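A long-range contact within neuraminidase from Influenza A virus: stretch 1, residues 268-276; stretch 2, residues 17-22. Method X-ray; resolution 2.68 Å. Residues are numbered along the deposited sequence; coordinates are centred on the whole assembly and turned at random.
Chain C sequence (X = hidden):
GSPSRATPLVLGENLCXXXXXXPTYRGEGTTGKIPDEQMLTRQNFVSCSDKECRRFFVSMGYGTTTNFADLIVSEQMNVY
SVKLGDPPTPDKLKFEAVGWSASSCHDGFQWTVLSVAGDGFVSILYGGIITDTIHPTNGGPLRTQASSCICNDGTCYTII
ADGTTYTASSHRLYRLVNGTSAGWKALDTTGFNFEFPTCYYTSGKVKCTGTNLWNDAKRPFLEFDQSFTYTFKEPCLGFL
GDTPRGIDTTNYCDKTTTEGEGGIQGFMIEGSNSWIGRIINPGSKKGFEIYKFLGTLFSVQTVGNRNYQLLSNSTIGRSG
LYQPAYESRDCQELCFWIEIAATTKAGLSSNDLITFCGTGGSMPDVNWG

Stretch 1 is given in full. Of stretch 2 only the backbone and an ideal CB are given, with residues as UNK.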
# COMPACT_ATOMS: atom_id res chain seq x y z
N MET C 268 -27.44 20.47 -12.32
CA MET C 268 -27.82 20.80 -13.68
C MET C 268 -26.52 21.07 -14.43
O MET C 268 -25.54 21.53 -13.83
CB MET C 268 -28.72 22.03 -13.71
CG MET C 268 -30.12 21.85 -13.11
SD MET C 268 -31.01 23.41 -12.94
CE MET C 268 -32.62 22.86 -12.34
N ILE C 269 -26.49 20.78 -15.73
CA ILE C 269 -25.33 21.15 -16.53
C ILE C 269 -25.71 22.18 -17.58
O ILE C 269 -26.57 21.91 -18.43
CB ILE C 269 -24.69 19.94 -17.25
CG1 ILE C 269 -24.31 18.85 -16.24
CG2 ILE C 269 -23.46 20.40 -18.06
CD1 ILE C 269 -23.82 17.56 -16.89
N GLU C 270 -25.08 23.35 -17.52
CA GLU C 270 -25.36 24.42 -18.49
C GLU C 270 -24.34 24.45 -19.62
O GLU C 270 -23.12 24.58 -19.40
CB GLU C 270 -25.40 25.78 -17.79
CG GLU C 270 -25.36 26.96 -18.75
CD GLU C 270 -26.70 27.25 -19.39
OE1 GLU C 270 -27.63 26.43 -19.25
OE2 GLU C 270 -26.82 28.32 -20.04
N GLY C 271 -24.83 24.35 -20.85
CA GLY C 271 -23.93 24.30 -21.99
C GLY C 271 -24.61 24.69 -23.28
O GLY C 271 -25.71 25.26 -23.27
N SER C 272 -23.93 24.40 -24.38
CA SER C 272 -24.54 24.45 -25.70
C SER C 272 -25.68 23.46 -25.60
O SER C 272 -26.83 23.73 -25.99
CB SER C 272 -23.53 23.98 -26.73
OG SER C 272 -22.65 23.03 -26.14
N ASN C 273 -25.34 22.30 -25.05
CA ASN C 273 -26.30 21.30 -24.64
C ASN C 273 -26.40 21.31 -23.14
O ASN C 273 -25.38 21.31 -22.44
CB ASN C 273 -25.88 19.91 -25.12
CG ASN C 273 -26.34 19.62 -26.53
OD1 ASN C 273 -26.98 20.47 -27.17
ND2 ASN C 273 -26.02 18.43 -27.02
N SER C 274 -27.62 21.35 -22.64
CA SER C 274 -27.85 21.38 -21.21
C SER C 274 -28.45 20.08 -20.70
O SER C 274 -29.02 19.29 -21.45
CB SER C 274 -28.73 22.56 -20.82
OG SER C 274 -27.96 23.76 -20.79
N TRP C 275 -28.32 19.86 -19.40
CA TRP C 275 -28.80 18.63 -18.81
C TRP C 275 -29.42 18.91 -17.45
O TRP C 275 -28.96 19.78 -16.71
CB TRP C 275 -27.64 17.65 -18.60
CG TRP C 275 -26.86 17.26 -19.83
CD1 TRP C 275 -25.76 17.89 -20.34
CD2 TRP C 275 -27.09 16.11 -20.67
NE1 TRP C 275 -25.29 17.22 -21.45
CE2 TRP C 275 -26.09 16.12 -21.68
CE3 TRP C 275 -28.04 15.07 -20.68
CZ2 TRP C 275 -26.02 15.15 -22.68
CZ3 TRP C 275 -27.96 14.10 -21.68
CH2 TRP C 275 -26.96 14.15 -22.67
N ILE C 276 -30.47 18.16 -17.14
CA ILE C 276 -31.00 18.12 -15.79
C ILE C 276 -31.04 16.67 -15.34
O ILE C 276 -31.69 15.84 -15.99
CB ILE C 276 -32.41 18.65 -15.72
CG1 ILE C 276 -32.44 20.10 -16.21
CG2 ILE C 276 -32.93 18.55 -14.29
CD1 ILE C 276 -33.82 20.63 -16.36
N UNK C 17 -17.82 17.40 -25.98
CA UNK C 17 -19.22 17.28 -26.32
C UNK C 17 -19.79 16.07 -25.60
O UNK C 17 -19.13 15.04 -25.45
CB UNK C 17 -19.41 17.17 -27.83
N UNK C 18 -21.03 16.20 -25.13
CA UNK C 18 -21.68 15.09 -24.45
C UNK C 18 -23.04 14.82 -25.06
O UNK C 18 -23.86 15.73 -25.21
CB UNK C 18 -21.82 15.38 -22.95
N UNK C 19 -23.27 13.56 -25.42
CA UNK C 19 -24.58 13.16 -25.92
C UNK C 19 -25.07 11.89 -25.24
O UNK C 19 -26.19 11.44 -25.49
CB UNK C 19 -24.53 12.96 -27.44
N UNK C 20 -24.22 11.35 -24.37
CA UNK C 20 -24.58 10.16 -23.61
C UNK C 20 -23.76 10.06 -22.34
O UNK C 20 -22.89 10.88 -22.08
CB UNK C 20 -24.39 8.90 -24.46
N UNK C 21 -24.05 9.03 -21.55
CA UNK C 21 -23.32 8.80 -20.32
C UNK C 21 -23.06 7.30 -20.14
O UNK C 21 -23.90 6.47 -20.49
CB UNK C 21 -24.09 9.37 -19.13
N UNK C 22 -21.87 6.95 -19.65
CA UNK C 22 -21.54 5.55 -19.33
C UNK C 22 -20.98 5.51 -17.91
O UNK C 22 -20.30 6.44 -17.48
CB UNK C 22 -20.54 4.97 -20.33

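Stretch 1 is a tight hairpin, its two strands paired by Ile269 N to Trp275 O (2.8 Å) and Trp275 N to Ile269 O (2.9 Å). Ile269, Asn273 and Trp275 all send CA-to-CB toward stretch 2, so what it offers is one amide and a broad apolar patch dominated by an indole. No hydrogen bond crosses the contact; it is made of apolar and aromatic packing, with a few polar atoms near one another.

Position 17 points sideways, and its ideal CB finds nothing of stretch 1 within 5.5 Å. Almost any side chain, small or polar, would be tolerated. It is Ser17, which makes no contact with stretch 1.

Position 18 is also sideways, but its ideal CB lies 4.2 Å from Trp275 NE1, beside the rim of the indole. The backbone is extended (-128/128), a conformation that beta-branched residues favour, and Val, Ile or Leu would all suit an apolar border. The residue is Ile18, with chi1 m and chi2 t. Its CG2 packs 3.5 Å from Trp275 CZ2, while its carbonyl O sits 3.4 Å from the same CZ2, near the plane of the ring and at its edge.

At position 19 CA-to-CB points away, and the ideal CB is 5.4 Å from Trp275 CZ2. A short side chain such as Ser would stop well short of the amide of Asn273; Asp, Asn or Gln could bend back toward it. The phi/psi of -132/-2 departs from the extended course and is readily adopted by Asn. Asn19 is found, and its end comes nearer than its start: OD1 lies 3.7 Å from Asn273 ND2, a polar neighbour but not a hydrogen bond.

Position 20 directs its ideal CB away, with nothing of stretch 1 nearby, so this contact sets little demand on it. It is Gly20, whose backbone N passes 4.3 Å from Trp275 CH2.

Position 21 turns toward stretch 1, yet its ideal CB has nothing within 5.5 Å. That gap calls for length: Met, Phe, Tyr or Trp could reach the Trp275 face, and a broad ring such as Trp could go on to the Ile269 tip. Trp21 does both. With chi1 m and chi2 89°, it turns its edge to the face of Trp275, the planes at 77°, with NE1 3.3 Å from Trp275 CZ3. Farther along the indole, CH2 reaches Ile269 CD1 at 3.5 Å.

Position 22 is extended and out of reach, so stretch 1 sets no preference; it is Val22.

Stretch 2, residues 17-22: SINGWV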
# COMPACT_ATOMS: atom_id res chain seq x y z
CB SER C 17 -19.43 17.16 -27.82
OG SER C 17 -20.11 18.31 -28.31
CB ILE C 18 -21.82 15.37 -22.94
CG1 ILE C 18 -20.42 15.46 -22.31
CG2 ILE C 18 -22.62 14.25 -22.27
CD1 ILE C 18 -20.39 16.29 -21.06
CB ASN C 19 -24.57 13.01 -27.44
CG ASN C 19 -24.35 14.34 -28.13
OD1 ASN C 19 -25.30 15.07 -28.41
ND2 ASN C 19 -23.08 14.67 -28.39
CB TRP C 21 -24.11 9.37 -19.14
CG TRP C 21 -24.48 10.83 -19.32
CD1 TRP C 21 -25.61 11.32 -19.93
CD2 TRP C 21 -23.73 11.98 -18.90
NE1 TRP C 21 -25.60 12.70 -19.90
CE2 TRP C 21 -24.46 13.13 -19.28
CE3 TRP C 21 -22.51 12.14 -18.23
CZ2 TRP C 21 -24.01 14.43 -19.02
CZ3 TRP C 21 -22.06 13.44 -17.96
CH2 TRP C 21 -22.81 14.56 -18.36
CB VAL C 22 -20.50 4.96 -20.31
CG1 VAL C 22 -20.60 3.45 -20.34
CG2 VAL C 22 -20.72 5.49 -21.69
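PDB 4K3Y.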